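Local coordinates for major capsid protein (Human herpesvirus 1, PDB 1NO7) that builds the icosahedral capsid shell of herpes simplex virus 1 as its major structural protein, here represented by its protease-resistant upper domain, at residues A167-Y178 with Y205-N216; V367-C376 with A512-V520. All coordinates share one frame; numbering follows the deposited sequence.

Overall arrangement
From the N terminus, helix 158-169 leads into contact 1, where 167-178, comprising the end of that helix, the turn and the start of helix 176-183, meets 205-216, the end of helix 195-208 and the coil after it. This closes a mostly helical loop of 26 residues. Contact 2 opens only later, when the end of helix 353-371 and its following turn (367-376) meet 512-520, closing a much longer loop of 135 residues that includes 23 strand residues. The two loops therefore follow in series, neither nesting nor crossing. Their centres lie about 17 Å apart, yet they touch: Asp-169 OD1 forms a salt bridge with Arg-374 NH2 (2.7 Å), and Phe-168 packs on Phe-370 and Ser-371.

Contact 1 of 2, residues A167-Y178 with Y205-N216; sequences AFDDRNYPAVFY and YWNNTRCAAFVN
Tyr-205, in the last turn of helix 195-208, enters an aromatic cluster with Tyr-173, Phe-177 and Phe-214 that packs this helix end against the turn joining helices 158-169 and 176-183. A chi1 of -171° swings its ring away from its own backbone N, toward Phe-177, Pro-174 and Asp-170. Phe-177 directs its edge at the ring face, the planes 86° apart, and the edge of Tyr-173 points at the face of Tyr-205 in an offset pair with centroids 5.6 Å apart. Pro-174 CD lies 3.5 Å from Tyr-205 CE1. At the tip, Tyr-205 OH donates to Asp-170 OD1 (2.7 Å), which accepts through its anti lone pair, away from OD2; the carboxylate is nearly coplanar with the ring. Asp-170 OD2 meanwhile accepts from Asn-172 N in an Asx turn. Beyond the helix, Cys-211 CB sits by Ala-167 CB, and Ala-212 O is 3.4 Å from the same methyl. A second hydroxyl bond ties the coil to the turn: Tyr-173 OH donates to Ala-213 O at 2.6 Å, tilted 18° from the carbonyl plane. Phe-214 runs near parallel to Phe-177 but slid aside. Val-215 CG2 touches both Ala-167 CB and, at 3.5 Å, Phe-168 CE1. Asn-216 ND2 donates to Leu-488 O and Gln-181 OE1.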
loop_
_atom_site.group_PDB
_atom_site.type_symbol
_atom_site.label_atom_id
_atom_site.label_comp_id
_atom_site.label_asym_id
_atom_site.label_seq_id
_atom_site.Cartn_x
_atom_site.Cartn_y
_atom_site.Cartn_z
ATOM N N ALA A 167 11.757 8.305 -8.868
ATOM C CA ALA A 167 10.316 8.490 -8.872
ATOM C C ALA A 167 9.872 8.777 -7.431
ATOM O O ALA A 167 9.240 9.814 -7.143
ATOM C CB ALA A 167 9.628 7.234 -9.396
ATOM N N PHE A 168 10.222 7.865 -6.521
ATOM C CA PHE A 168 9.868 7.997 -5.104
ATOM C C PHE A 168 10.404 9.226 -4.372
ATOM O O PHE A 168 9.750 9.746 -3.469
ATOM C CB PHE A 168 10.302 6.749 -4.362
ATOM C CG PHE A 168 9.363 5.596 -4.522
ATOM C CD1 PHE A 168 9.671 4.543 -5.379
ATOM C CD2 PHE A 168 8.191 5.535 -3.757
ATOM C CE1 PHE A 168 8.826 3.429 -5.468
ATOM C CE2 PHE A 168 7.341 4.439 -3.834
ATOM C CZ PHE A 168 7.660 3.375 -4.692
ATOM N N ASP A 169 11.586 9.681 -4.766
ATOM C CA ASP A 169 12.191 10.842 -4.137
ATOM C C ASP A 169 11.794 12.148 -4.803
ATOM O O ASP A 169 12.141 13.218 -4.299
ATOM C CB ASP A 169 13.713 10.734 -4.157
ATOM C CG ASP A 169 14.209 9.425 -3.597
ATOM O OD1 ASP A 169 13.690 8.986 -2.544
ATOM O OD2 ASP A 169 15.130 8.842 -4.207
ATOM N N ASP A 170 11.084 12.075 -5.930
ATOM C CA ASP A 170 10.662 13.283 -6.651
ATOM C C ASP A 170 9.523 14.013 -5.932
ATOM O O ASP A 170 8.405 13.481 -5.802
ATOM C CB ASP A 170 10.225 12.933 -8.081
ATOM C CG ASP A 170 9.812 14.161 -8.895
ATOM O OD1 ASP A 170 9.420 13.987 -10.072
ATOM O OD2 ASP A 170 9.879 15.293 -8.368
ATOM N N ARG A 171 9.831 15.228 -5.469
ATOM C CA ARG A 171 8.879 16.076 -4.757
ATOM C C ARG A 171 7.964 16.797 -5.745
ATOM O O ARG A 171 6.929 17.345 -5.351
ATOM C CB ARG A 171 9.616 17.113 -3.906
ATOM C CG ARG A 171 11.129 17.045 -4.004
ATOM C CD ARG A 171 11.710 15.921 -3.150
ATOM N NE ARG A 171 11.552 16.168 -1.717
ATOM C CZ ARG A 171 12.060 15.395 -0.761
ATOM N NH1 ARG A 171 12.765 14.317 -1.077
ATOM N NH2 ARG A 171 11.869 15.707 0.514
ATOM N N ASN A 172 8.349 16.792 -7.022
ATOM C CA ASN A 172 7.580 17.448 -8.078
ATOM C C ASN A 172 6.889 16.441 -8.986
ATOM O O ASN A 172 6.436 16.783 -10.076
ATOM C CB ASN A 172 8.498 18.333 -8.919
ATOM C CG ASN A 172 9.216 19.375 -8.089
ATOM O OD1 ASN A 172 8.586 20.183 -7.397
ATOM N ND2 ASN A 172 10.546 19.365 -8.154
ATOM N N TYR A 173 6.819 15.198 -8.531
ATOM C CA TYR A 173 6.183 14.122 -9.291
ATOM C C TYR A 173 4.776 14.558 -9.725
ATOM O O TYR A 173 3.895 14.786 -8.890
ATOM C CB TYR A 173 6.132 12.864 -8.412
ATOM C CG TYR A 173 5.401 11.662 -8.973
ATOM C CD1 TYR A 173 6.029 10.771 -9.867
ATOM C CD2 TYR A 173 4.092 11.380 -8.560
ATOM C CE1 TYR A 173 5.350 9.610 -10.332
ATOM C CE2 TYR A 173 3.405 10.237 -9.013
ATOM C CZ TYR A 173 4.031 9.351 -9.896
ATOM O OH TYR A 173 3.324 8.228 -10.321
ATOM N N PRO A 174 4.550 14.666 -11.046
ATOM C CA PRO A 174 3.258 15.079 -11.596
ATOM C C PRO A 174 2.061 14.522 -10.836
ATOM O O PRO A 174 1.806 13.310 -10.833
ATOM C CB PRO A 174 3.329 14.597 -13.054
ATOM C CG PRO A 174 4.305 13.473 -13.006
ATOM C CD PRO A 174 5.366 14.039 -12.098
ATOM N N ALA A 175 1.339 15.421 -10.183
ATOM C CA ALA A 175 0.172 15.039 -9.421
ATOM C C ALA A 175 -0.789 14.248 -10.296
ATOM O O ALA A 175 -1.283 13.194 -9.893
ATOM C CB ALA A 175 -0.511 16.264 -8.897
ATOM N N VAL A 176 -1.055 14.767 -11.493
ATOM C CA VAL A 176 -1.962 14.119 -12.440
ATOM C C VAL A 176 -1.955 12.587 -12.307
ATOM O O VAL A 176 -3.014 11.945 -12.174
ATOM C CB VAL A 176 -1.572 14.497 -13.861
ATOM C CG1 VAL A 176 -2.608 13.990 -14.831
ATOM C CG2 VAL A 176 -1.417 15.997 -13.956
ATOM N N PHE A 177 -0.748 12.019 -12.326
ATOM C CA PHE A 177 -0.538 10.575 -12.207
ATOM C C PHE A 177 -1.340 9.933 -11.075
ATOM O O PHE A 177 -1.904 8.850 -11.249
ATOM C CB PHE A 177 0.951 10.294 -12.014
ATOM C CG PHE A 177 1.802 10.665 -13.207
ATOM C CD1 PHE A 177 1.265 11.369 -14.275
ATOM C CD2 PHE A 177 3.150 10.307 -13.257
ATOM C CE1 PHE A 177 2.058 11.709 -15.373
ATOM C CE2 PHE A 177 3.959 10.642 -14.354
ATOM C CZ PHE A 177 3.411 11.344 -15.412
ATOM N N TYR A 178 -1.382 10.583 -9.913
ATOM C CA TYR A 178 -2.160 10.033 -8.798
ATOM C C TYR A 178 -3.636 10.002 -9.189
ATOM O O TYR A 178 -4.279 8.936 -9.129
ATOM C CB TYR A 178 -2.016 10.869 -7.515
ATOM C CG TYR A 178 -0.645 10.823 -6.860
ATOM C CD1 TYR A 178 0.321 11.780 -7.156
ATOM C CD2 TYR A 178 -0.315 9.821 -5.938
ATOM C CE1 TYR A 178 1.590 11.743 -6.550
ATOM C CE2 TYR A 178 0.955 9.776 -5.324
ATOM C CZ TYR A 178 1.902 10.743 -5.637
ATOM O OH TYR A 178 3.160 10.723 -5.056
ATOM N N TYR A 205 6.934 11.841 -18.839
ATOM C CA TYR A 205 7.705 11.874 -17.597
ATOM C C TYR A 205 9.119 11.299 -17.772
ATOM O O TYR A 205 10.113 11.912 -17.370
ATOM C CB TYR A 205 6.953 11.094 -16.512
ATOM C CG TYR A 205 7.546 11.229 -15.131
ATOM C CD1 TYR A 205 7.754 12.488 -14.565
ATOM C CD2 TYR A 205 7.896 10.098 -14.380
ATOM C CE1 TYR A 205 8.300 12.630 -13.281
ATOM C CE2 TYR A 205 8.444 10.225 -13.084
ATOM C CZ TYR A 205 8.640 11.499 -12.544
ATOM O OH TYR A 205 9.142 11.638 -11.268
ATOM N N TRP A 206 9.208 10.127 -18.385
ATOM C CA TRP A 206 10.501 9.494 -18.596
ATOM C C TRP A 206 11.483 10.422 -19.317
ATOM O O TRP A 206 12.662 10.547 -18.952
ATOM C CB TRP A 206 10.316 8.196 -19.386
ATOM C CG TRP A 206 11.598 7.633 -19.834
ATOM C CD1 TRP A 206 12.274 7.937 -20.983
ATOM C CD2 TRP A 206 12.426 6.725 -19.107
ATOM N NE1 TRP A 206 13.479 7.272 -21.015
ATOM C CE2 TRP A 206 13.597 6.520 -19.874
ATOM C CE3 TRP A 206 12.297 6.066 -17.879
ATOM C CZ2 TRP A 206 14.632 5.682 -19.451
ATOM C CZ3 TRP A 206 13.329 5.233 -17.458
ATOM C CH2 TRP A 206 14.482 5.048 -18.244
ATOM N N ASN A 207 11.009 11.101 -20.348
ATOM C CA ASN A 207 11.896 11.977 -21.082
ATOM C C ASN A 207 12.330 13.176 -20.248
ATOM O O ASN A 207 13.441 13.688 -20.417
ATOM C CB ASN A 207 11.218 12.427 -22.368
ATOM C CG ASN A 207 10.892 11.266 -23.269
ATOM O OD1 ASN A 207 11.790 10.550 -23.725
ATOM N ND2 ASN A 207 9.606 11.051 -23.513
ATOM N N ASN A 208 11.460 13.613 -19.341
ATOM C CA ASN A 208 11.757 14.764 -18.488
ATOM C C ASN A 208 12.777 14.429 -17.405
ATOM O O ASN A 208 13.634 15.253 -17.069
ATOM C CB ASN A 208 10.479 15.256 -17.821
ATOM C CG ASN A 208 9.417 15.611 -18.817
ATOM O OD1 ASN A 208 8.231 15.615 -18.502
ATOM N ND2 ASN A 208 9.839 15.921 -20.034
ATOM N N THR A 209 12.668 13.218 -16.863
ATOM C CA THR A 209 13.541 12.732 -15.794
ATOM C C THR A 209 13.431 11.228 -15.804
ATOM O O THR A 209 12.388 10.691 -15.438
ATOM C CB THR A 209 13.052 13.199 -14.422
ATOM O OG1 THR A 209 11.616 13.088 -14.372
ATOM C CG2 THR A 209 13.491 14.638 -14.150
ATOM N N ARG A 210 14.502 10.552 -16.197
ATOM C CA ARG A 210 14.475 9.093 -16.286
ATOM C C ARG A 210 13.886 8.473 -15.010
ATOM O O ARG A 210 14.626 8.060 -14.124
ATOM C CB ARG A 210 15.896 8.604 -16.543
ATOM C CG ARG A 210 16.664 9.577 -17.429
ATOM C CD ARG A 210 18.028 9.063 -17.857
ATOM N NE ARG A 210 17.943 7.914 -18.757
ATOM C CZ ARG A 210 17.146 7.850 -19.820
ATOM N NH1 ARG A 210 16.348 8.868 -20.129
ATOM N NH2 ARG A 210 17.156 6.766 -20.588
ATOM N N CYS A 211 12.553 8.402 -14.929
ATOM C CA CYS A 211 11.851 7.857 -13.753
ATOM C C CYS A 211 10.587 7.079 -14.093
ATOM O O CYS A 211 9.724 7.555 -14.838
ATOM C CB CYS A 211 11.446 8.978 -12.808
ATOM S SG CYS A 211 12.815 10.005 -12.316
ATOM N N ALA A 212 10.466 5.886 -13.525
ATOM C CA ALA A 212 9.300 5.052 -13.774
ATOM C C ALA A 212 8.058 5.839 -13.389
ATOM O O ALA A 212 7.959 6.364 -12.279
ATOM C CB ALA A 212 9.391 3.795 -12.962
ATOM N N ALA A 213 7.124 5.923 -14.329
ATOM C CA ALA A 213 5.882 6.655 -14.141
ATOM C C ALA A 213 4.999 6.239 -12.961
ATOM O O ALA A 213 4.819 7.036 -12.045
ATOM C CB ALA A 213 5.074 6.619 -15.424
ATOM N N PHE A 214 4.459 5.020 -12.939
ATOM C CA PHE A 214 3.567 4.689 -11.821
ATOM C C PHE A 214 4.012 3.647 -10.776
ATOM O O PHE A 214 3.165 2.904 -10.246
ATOM C CB PHE A 214 2.208 4.265 -12.355
ATOM C CG PHE A 214 1.555 5.291 -13.229
ATOM C CD1 PHE A 214 2.105 5.620 -14.471
ATOM C CD2 PHE A 214 0.376 5.924 -12.821
ATOM C CE1 PHE A 214 1.501 6.554 -15.293
ATOM C CE2 PHE A 214 -0.249 6.870 -13.638
ATOM C CZ PHE A 214 0.313 7.188 -14.877
ATOM N N VAL A 215 5.308 3.604 -10.452
ATOM C CA VAL A 215 5.844 2.642 -9.471
ATOM C C VAL A 215 5.115 2.564 -8.116
ATOM O O VAL A 215 5.311 1.608 -7.355
ATOM C CB VAL A 215 7.279 2.962 -9.158
ATOM C CG1 VAL A 215 8.101 2.898 -10.412
ATOM C CG2 VAL A 215 7.348 4.356 -8.538
ATOM N N ASN A 216 4.295 3.564 -7.797
ATOM C CA ASN A 216 3.582 3.560 -6.523
ATOM C C ASN A 216 2.340 2.639 -6.525
ATOM O O ASN A 216 1.568 2.605 -5.553
ATOM C CB ASN A 216 3.197 5.002 -6.127
ATOM C CG ASN A 216 1.837 5.426 -6.667
ATOM O OD1 ASN A 216 1.648 5.595 -7.882
ATOM N ND2 ASN A 216 0.875 5.595 -5.759
#

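Contact 2 of 2, residues V367-C376 with A512-V520; sequences VPAFSRGRCC and ALFAGADHV
Cys-376 and His-519 bring the start of strand 376-380 against the first turn of helix 517-521, while Pro-368 and Leu-513 join the same two segments some way off. The arrangement is a helix-turn-strand connection, with a type I' turn from Ser-371 to Arg-374, packed against the coil that leads into a helix N-cap. That cap position belongs to Gly-516, whose N donates to Cys-375 O at 3.0 Å. The bond is fairly straight at the hydrogen (166°), but the donor stands 52° out of the carbonyl plane and so is not on a lone pair. The backbones come close here: Gly-516 CA is 4.9 Å from Cys-375 CA.

The side chain of Cys-376 can be followed outward. Its CB lies 3.8 Å from Ala-515 CA and also borders Gly-516 N and the imidazole of His-519. Further on, SG lies at the edge of that ring in a loose sulfur-aromatic approach, 5.1 Å from its centroid and 84° off its normal, and passes beside His-519 CB. At the other end, Leu-513 CD2 is the branch that touches Pro-368, 3.5 Å from its CG, the two side chains crossing at about a right angle. Phe-514 brings CE2 to 4.2 Å from Val-367 CG1, and its ring carries Leu-513 CB centrally over one face. In the last turn of helix 353-371, Ser-371 OG donates to Val-367 O, which also accepts from Ser-371 N.

Around this contact, strand 486-489 lies alongside: Cys-376 shares backbone hydrogen bonds with Leu-489, while Val-367 and Cys-375 pack on Leu-488. Helix 554-562 borders Pro-368 through Val-560, and helix 567-577 receives Arg-372 in a salt bridge to Glu-567.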
loop_
_atom_site.group_PDB
_atom_site.type_symbol
_atom_site.label_atom_id
_atom_site.label_comp_id
_atom_site.label_asym_id
_atom_site.label_seq_id
_atom_site.Cartn_x
_atom_site.Cartn_y
_atom_site.Cartn_z
ATOM N N VAL A 367 8.437 -1.515 -1.839
ATOM C CA VAL A 367 8.147 -0.131 -1.460
ATOM C C VAL A 367 9.118 0.382 -0.379
ATOM O O VAL A 367 9.862 1.360 -0.593
ATOM C CB VAL A 367 6.710 0.017 -0.908
ATOM C CG1 VAL A 367 6.500 1.434 -0.387
ATOM C CG2 VAL A 367 5.699 -0.319 -1.980
ATOM N N PRO A 368 9.124 -0.279 0.804
ATOM C CA PRO A 368 10.003 0.121 1.905
ATOM C C PRO A 368 11.423 0.163 1.385
ATOM O O PRO A 368 12.157 1.117 1.642
ATOM C CB PRO A 368 9.820 -0.994 2.921
ATOM C CG PRO A 368 8.430 -1.549 2.611
ATOM C CD PRO A 368 8.444 -1.554 1.114
ATOM N N ALA A 369 11.799 -0.875 0.647
ATOM C CA ALA A 369 13.135 -0.949 0.075
ATOM C C ALA A 369 13.548 0.378 -0.570
ATOM O O ALA A 369 14.616 0.911 -0.254
ATOM C CB ALA A 369 13.196 -2.064 -0.962
ATOM N N PHE A 370 12.692 0.912 -1.450
ATOM C CA PHE A 370 12.958 2.171 -2.163
ATOM C C PHE A 370 12.611 3.461 -1.422
ATOM O O PHE A 370 13.351 4.449 -1.489
ATOM C CB PHE A 370 12.199 2.200 -3.494
ATOM C CG PHE A 370 12.709 1.233 -4.507
ATOM C CD1 PHE A 370 11.976 0.106 -4.837
ATOM C CD2 PHE A 370 13.939 1.439 -5.121
ATOM C CE1 PHE A 370 12.464 -0.807 -5.766
ATOM C CE2 PHE A 370 14.439 0.532 -6.053
ATOM C CZ PHE A 370 13.699 -0.598 -6.377
ATOM N N SER A 371 11.477 3.452 -0.731
ATOM C CA SER A 371 11.001 4.640 -0.033
ATOM C C SER A 371 11.643 4.867 1.314
ATOM O O SER A 371 11.567 5.983 1.851
ATOM C CB SER A 371 9.489 4.560 0.188
ATOM O OG SER A 371 9.180 3.582 1.176
ATOM N N ARG A 372 12.237 3.809 1.880
ATOM C CA ARG A 372 12.876 3.894 3.192
ATOM C C ARG A 372 11.945 4.628 4.152
ATOM O O ARG A 372 12.387 5.487 4.921
ATOM C CB ARG A 372 14.216 4.634 3.105
ATOM C CG ARG A 372 15.297 3.911 2.311
ATOM C CD ARG A 372 15.516 2.502 2.844
ATOM N NE ARG A 372 16.917 2.082 2.777
ATOM C CZ ARG A 372 17.605 1.943 1.650
ATOM N NH1 ARG A 372 17.021 2.191 0.489
ATOM N NH2 ARG A 372 18.877 1.561 1.686
ATOM N N GLY A 373 10.651 4.312 4.074
ATOM C CA GLY A 373 9.680 4.924 4.969
ATOM C C GLY A 373 9.145 6.305 4.628
ATOM O O GLY A 373 8.037 6.654 5.052
ATOM N N ARG A 374 9.912 7.106 3.894
ATOM C CA ARG A 374 9.440 8.437 3.524
ATOM C C ARG A 374 8.338 8.246 2.492
ATOM O O ARG A 374 8.619 8.267 1.292
ATOM C CB ARG A 374 10.562 9.260 2.887
ATOM C CG ARG A 374 11.852 9.338 3.681
ATOM C CD ARG A 374 12.922 10.100 2.892
ATOM N NE ARG A 374 13.061 9.584 1.527
ATOM C CZ ARG A 374 13.498 8.361 1.224
ATOM N NH1 ARG A 374 13.848 7.526 2.194
ATOM N NH2 ARG A 374 13.562 7.963 -0.046
ATOM N N CYS A 375 7.102 8.045 2.949
ATOM C CA CYS A 375 5.956 7.846 2.054
ATOM C C CYS A 375 4.794 7.384 2.908
ATOM O O CYS A 375 5.010 6.927 4.030
ATOM C CB CYS A 375 6.245 6.776 1.008
ATOM S SG CYS A 375 6.035 5.135 1.659
ATOM N N CYS A 376 3.572 7.453 2.381
ATOM C CA CYS A 376 2.402 7.086 3.189
ATOM C C CYS A 376 1.098 6.769 2.444
ATOM O O CYS A 376 0.762 7.428 1.443
ATOM C CB CYS A 376 2.128 8.209 4.187
ATOM S SG CYS A 376 0.381 8.453 4.495
ATOM N N ALA A 512 2.630 1.189 10.319
ATOM C CA ALA A 512 3.845 1.926 10.665
ATOM C C ALA A 512 4.761 2.073 9.457
ATOM O O ALA A 512 5.381 3.121 9.266
ATOM C CB ALA A 512 4.578 1.209 11.796
ATOM N N LEU A 513 4.829 1.028 8.634
ATOM C CA LEU A 513 5.693 1.033 7.451
ATOM C C LEU A 513 5.426 2.180 6.466
ATOM O O LEU A 513 6.340 2.659 5.774
ATOM C CB LEU A 513 5.584 -0.319 6.731
ATOM C CG LEU A 513 6.855 -1.170 6.828
ATOM C CD1 LEU A 513 6.548 -2.576 6.375
ATOM C CD2 LEU A 513 7.956 -0.550 5.972
ATOM N N PHE A 514 4.174 2.621 6.417
ATOM C CA PHE A 514 3.780 3.705 5.531
ATOM C C PHE A 514 3.086 4.802 6.337
ATOM O O PHE A 514 1.866 4.746 6.555
ATOM C CB PHE A 514 2.802 3.186 4.490
ATOM C CG PHE A 514 3.017 1.749 4.098
ATOM C CD1 PHE A 514 2.010 0.805 4.322
ATOM C CD2 PHE A 514 4.166 1.361 3.404
ATOM C CE1 PHE A 514 2.139 -0.511 3.844
ATOM C CE2 PHE A 514 4.306 0.041 2.920
ATOM C CZ PHE A 514 3.288 -0.893 3.139
ATOM N N ALA A 515 3.836 5.797 6.795
ATOM C CA ALA A 515 3.204 6.862 7.567
ATOM C C ALA A 515 4.070 8.106 7.689
ATOM O O ALA A 515 4.015 8.804 8.720
ATOM C CB ALA A 515 2.829 6.350 8.960
ATOM N N GLY A 516 4.851 8.380 6.639
ATOM C CA GLY A 516 5.720 9.547 6.615
ATOM C C GLY A 516 5.172 10.703 7.435
ATOM O O GLY A 516 4.011 11.098 7.282
ATOM N N ALA A 517 5.996 11.236 8.328
ATOM C CA ALA A 517 5.573 12.347 9.168
ATOM C C ALA A 517 4.986 13.424 8.270
ATOM O O ALA A 517 3.804 13.767 8.385
ATOM C CB ALA A 517 6.761 12.903 9.947
ATOM N N ASP A 518 5.823 13.923 7.360
ATOM C CA ASP A 518 5.458 14.973 6.408
ATOM C C ASP A 518 4.038 14.884 5.824
ATOM O O ASP A 518 3.331 15.893 5.747
ATOM C CB ASP A 518 6.489 15.004 5.291
ATOM C CG ASP A 518 7.893 15.137 5.824
ATOM O OD1 ASP A 518 8.159 16.146 6.517
ATOM O OD2 ASP A 518 8.716 14.230 5.577
ATOM N N HIS A 519 3.612 13.697 5.411
ATOM C CA HIS A 519 2.273 13.577 4.876
ATOM C C HIS A 519 1.223 13.830 5.952
ATOM O O HIS A 519 0.291 14.630 5.755
ATOM C CB HIS A 519 2.085 12.202 4.275
ATOM C CG HIS A 519 3.034 11.928 3.166
ATOM N ND1 HIS A 519 3.032 10.754 2.449
ATOM C CD2 HIS A 519 4.032 12.686 2.651
ATOM C CE1 HIS A 519 3.991 10.800 1.539
ATOM N NE2 HIS A 519 4.613 11.961 1.641
ATOM N N VAL A 520 1.388 13.191 7.107
ATOM C CA VAL A 520 0.419 13.336 8.194
ATOM C C VAL A 520 0.547 14.657 8.958
ATOM O O VAL A 520 -0.460 15.279 9.322
ATOM C CB VAL A 520 0.548 12.171 9.203
ATOM C CG1 VAL A 520 -0.778 11.970 9.938
ATOM C CG2 VAL A 520 0.980 10.895 8.473
#